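Local coordinates for thiamine-binding periplasmic protein (Escherichia coli, PDB 2QRY), which binds thiamine, thiamine phosphate and thiamine diphosphate in the periplasm with high affinity and serves the ThiBPQ ABC transporter in thiamine import, at residues T195-G199 with W200-Y204. Sequence-based numbering, arbitrary orientation.
With TPS (thiamin phosphate), chain E.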
ATOM      1  N   THR A 195      -2.452  19.465  -3.328  1.00 19.27           N
ATOM      2  CA  THR A 195      -1.522  19.258  -2.224  1.00 18.39           C
ATOM      3  C   THR A 195      -0.939  17.848  -2.232  1.00 17.51           C
ATOM      4  O   THR A 195      -1.393  16.973  -2.972  1.00 16.59           O
ATOM      5  CB  THR A 195      -2.210  19.494  -0.856  1.00 17.93           C
ATOM      6  OG1 THR A 195      -1.209  19.580   0.167  1.00 18.46           O
ATOM      7  CG2 THR A 195      -3.160  18.350  -0.529  1.00 14.29           C
ATOM      8  N   VAL A 196       0.074  17.642  -1.403  1.00 16.48           N
ATOM      9  CA  VAL A 196       0.718  16.349  -1.282  1.00 17.06           C
ATOM     10  C   VAL A 196       0.870  16.048   0.204  1.00 18.83           C
ATOM     11  O   VAL A 196       1.493  16.816   0.935  1.00 20.50           O
ATOM     12  CB  VAL A 196       2.105  16.353  -1.928  1.00 18.46           C
ATOM     13  CG1 VAL A 196       2.745  14.976  -1.773  1.00 16.57           C
ATOM     14  CG2 VAL A 196       1.997  16.755  -3.389  1.00 14.59           C
ATOM     15  N   THR A 197       0.295  14.936   0.647  1.00 17.98           N
ATOM     16  CA  THR A 197       0.362  14.545   2.047  1.00 18.16           C
ATOM     17  C   THR A 197       1.385  13.419   2.264  1.00 19.05           C
ATOM     18  O   THR A 197       1.790  12.738   1.318  1.00 19.47           O
ATOM     19  CB  THR A 197      -0.998  14.046   2.531  1.00 17.27           C
ATOM     20  OG1 THR A 197      -1.274  12.786   1.913  1.00 17.42           O
ATOM     21  CG2 THR A 197      -2.097  15.027   2.147  1.00 18.37           C
ATOM     22  N   LYS A 198       1.782  13.220   3.518  1.00 16.58           N
ATOM     23  CA  LYS A 198       2.746  12.188   3.869  1.00 16.78           C
ATOM     24  C   LYS A 198       2.104  10.808   3.824  1.00 17.89           C
ATOM     25  O   LYS A 198       2.755   9.816   3.494  1.00 16.59           O
ATOM     26  CB  LYS A 198       3.299  12.436   5.278  1.00 18.20           C
ATOM     27  CG  LYS A 198       4.341  13.530   5.367  1.00 18.54           C
ATOM     28  CD  LYS A 198       4.861  13.655   6.791  1.00 20.68           C
ATOM     29  CE  LYS A 198       6.177  14.392   6.823  1.00 17.79           C
ATOM     30  NZ  LYS A 198       6.079  15.654   6.055  1.00 18.42           N
ATOM     31  N   GLY A 199       0.823  10.757   4.174  1.00 17.15           N
ATOM     32  CA  GLY A 199       0.119   9.496   4.181  1.00 17.00           C
ATOM     33  C   GLY A 199      -1.181   9.515   3.409  1.00 17.94           C
ATOM     34  O   GLY A 199      -1.754  10.569   3.143  1.00 18.39           O
ATOM     35  N   TRP A 200      -1.641   8.320   3.061  1.00 19.09           N
ATOM     36  CA  TRP A 200      -2.871   8.126   2.309  1.00 19.35           C
ATOM     37  C   TRP A 200      -4.113   8.641   3.042  1.00 19.51           C
ATOM     38  O   TRP A 200      -4.944   9.323   2.460  1.00 21.35           O
ATOM     39  CB  TRP A 200      -3.027   6.633   1.994  1.00 17.97           C
ATOM     40  CG  TRP A 200      -4.370   6.262   1.457  1.00 16.64           C
ATOM     41  CD1 TRP A 200      -4.767   6.271   0.151  1.00 15.75           C
ATOM     42  CD2 TRP A 200      -5.512   5.867   2.224  1.00 16.92           C
ATOM     43  NE1 TRP A 200      -6.092   5.907   0.057  1.00 16.36           N
ATOM     44  CE2 TRP A 200      -6.573   5.653   1.315  1.00 16.32           C
ATOM     45  CE3 TRP A 200      -5.743   5.670   3.593  1.00 17.05           C
ATOM     46  CZ2 TRP A 200      -7.849   5.252   1.732  1.00 16.93           C
ATOM     47  CZ3 TRP A 200      -7.020   5.266   4.007  1.00 15.94           C
ATOM     48  CH2 TRP A 200      -8.050   5.063   3.080  1.00 14.49           C
ATOM     49  N   SER A 201      -4.238   8.310   4.320  1.00 20.83           N
ATOM     50  CA  SER A 201      -5.397   8.735   5.094  1.00 20.50           C
ATOM     51  C   SER A 201      -5.780  10.197   4.913  1.00 21.61           C
ATOM     52  O   SER A 201      -6.931  10.505   4.595  1.00 22.36           O
ATOM     53  CB  SER A 201      -5.170   8.446   6.577  1.00 19.08           C
ATOM     54  OG  SER A 201      -5.222   7.053   6.813  1.00 22.81           O
ATOM     55  N   GLU A 202      -4.830  11.105   5.126  1.00 20.97           N
ATOM     56  CA  GLU A 202      -5.118  12.529   4.984  1.00 19.39           C
ATOM     57  C   GLU A 202      -5.513  12.871   3.553  1.00 18.47           C
ATOM     58  O   GLU A 202      -6.440  13.655   3.324  1.00 18.82           O
ATOM     59  CB  GLU A 202      -3.906  13.370   5.385  1.00 18.51           C
ATOM     60  CG  GLU A 202      -4.119  14.857   5.145  1.00 19.34           C
ATOM     61  CD  GLU A 202      -2.940  15.697   5.584  1.00 17.44           C
ATOM     62  OE1 GLU A 202      -1.841  15.140   5.796  1.00 16.40           O
ATOM     63  OE2 GLU A 202      -3.120  16.920   5.709  1.00 21.09           O
ATOM     64  N   ALA A 203      -4.799  12.282   2.597  1.00 15.78           N
ATOM     65  CA  ALA A 203      -5.063  12.500   1.181  1.00 14.89           C
ATOM     66  C   ALA A 203      -6.504  12.146   0.825  1.00 15.66           C
ATOM     67  O   ALA A 203      -7.225  12.947   0.227  1.00 14.87           O
ATOM     68  CB  ALA A 203      -4.114  11.656   0.342  1.00 13.48           C
ATOM     69  N   TYR A 204      -6.911  10.936   1.193  1.00 14.34           N
ATOM     70  CA  TYR A 204      -8.251  10.448   0.899  1.00 16.61           C
ATOM     71  C   TYR A 204      -9.311  11.283   1.605  1.00 17.77           C
ATOM     72  O   TYR A 204     -10.380  11.555   1.052  1.00 21.02           O
ATOM     73  CB  TYR A 204      -8.363   8.967   1.301  1.00 13.91           C
ATOM     74  CG  TYR A 204      -9.368   8.197   0.479  1.00 14.77           C
ATOM     75  CD1 TYR A 204     -10.659   7.967   0.951  1.00 15.72           C
ATOM     76  CD2 TYR A 204      -9.043   7.736  -0.798  1.00 12.99           C
ATOM     77  CE1 TYR A 204     -11.607   7.297   0.170  1.00 15.38           C
ATOM     78  CE2 TYR A 204      -9.977   7.068  -1.589  1.00 14.98           C
ATOM     79  CZ  TYR A 204     -11.258   6.853  -1.101  1.00 16.73           C
ATOM     80  OH  TYR A 204     -12.189   6.202  -1.881  1.00 17.64           O
TER
HETATM   81  CM2 TPS E 400     -11.211   3.255   1.086  1.00 16.66           C
HETATM   82  N3  TPS E 400      -4.958   1.321   1.694  1.00 21.75           N
HETATM   83  C2  TPS E 400      -5.165   2.590   1.986  1.00 22.35           C
HETATM   84  S1  TPS E 400      -3.595   3.202   2.349  1.00 22.37           S
HETATM   85  C5  TPS E 400      -2.688   1.705   2.088  1.00 21.14           C
HETATM   86  C4  TPS E 400      -3.689   0.825   1.739  1.00 21.84           C
HETATM   87  CM4 TPS E 400      -3.367  -0.629   1.412  1.00 22.85           C
HETATM   88  C6  TPS E 400      -1.203   1.587   2.240  1.00 23.99           C
HETATM   89  C7  TPS E 400      -0.854   2.983   2.757  1.00 25.37           C
HETATM   90  O7  TPS E 400       0.537   3.202   2.954  1.00 31.10           O
HETATM   91  N1A TPS E 400      -9.205   2.283   0.043  1.00 18.69           N
HETATM   92  C2A TPS E 400      -9.893   2.519   1.164  1.00 18.59           C
HETATM   93  N3A TPS E 400      -9.434   2.118   2.348  1.00 15.76           N
HETATM   94  C4A TPS E 400      -8.260   1.460   2.461  1.00 17.52           C
HETATM   95  N4A TPS E 400      -7.806   1.059   3.705  1.00 17.56           N
HETATM   96  C5A TPS E 400      -7.495   1.190   1.282  1.00 19.40           C
HETATM   97  C6A TPS E 400      -8.030   1.636   0.063  1.00 19.13           C
HETATM   98  C7A TPS E 400      -6.136   0.448   1.306  1.00 19.07           C
HETATM   99  P1  TPS E 400       0.686   4.714   3.504  1.00 24.68           P
HETATM  100  O1  TPS E 400      -0.005   5.694   2.516  1.00 27.25           O
HETATM  101  O2  TPS E 400       2.205   5.095   3.738  1.00 31.77           O
HETATM  102  O3  TPS E 400      -0.045   4.808   4.861  1.00 24.66           O
HETATM  103  O   HOH W   1      -0.704  12.599   5.967  1.00 20.79           O
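Thr197 and Glu202 meet where the chain turns from strand into helix. The glutamate, extended beyond CG, lays its CG and CD against the threonine methyl, with Thr197 CG2 3.6 Å from Glu202 CD. Thr197 OG1 lies 3.4 Å from Ala203 CB, whose bare methyl allows the hydroxyl close to the helix.

Polar links fix the turn. With chi1 at 70°, OG1 swings between the backbone N and carbonyl carbon of Thr197 and donates to Gly199 O at 2.6 Å, 34° off the carbonyl plane. A water accepts from Gly199 N and donates to Glu202 OE1. Gly199, the N-cap, suits its place by lacking a side chain close to Asp62 and Ser164 of the thiamine site.

Trp200 binds thiamine. Its N donates to O1 of thiamin phosphate at 3.1 Å, where the helix dipole probably favours the anion. The thiazolium meets the broad indole face edge-on (T-shaped) through S1 and C2; C2 lies over the indole centre, 3.3 Å above its plane. Trp200 CH2, at the benzo end, is 3.3 Å from pyrimidine N3A of the ligand. Tyr204 CB lies over the opposite face, and NE1 bonds Ser217 OG. An alanine in place of Trp200 would probably leave the thiazolium edge without its aromatic face and Ser217 without its NE1 partner.

Strand 193-197 pairs in parallel with strand 156-159, where Ala203 of helix 200-208 packs on Ile157 and Gln159.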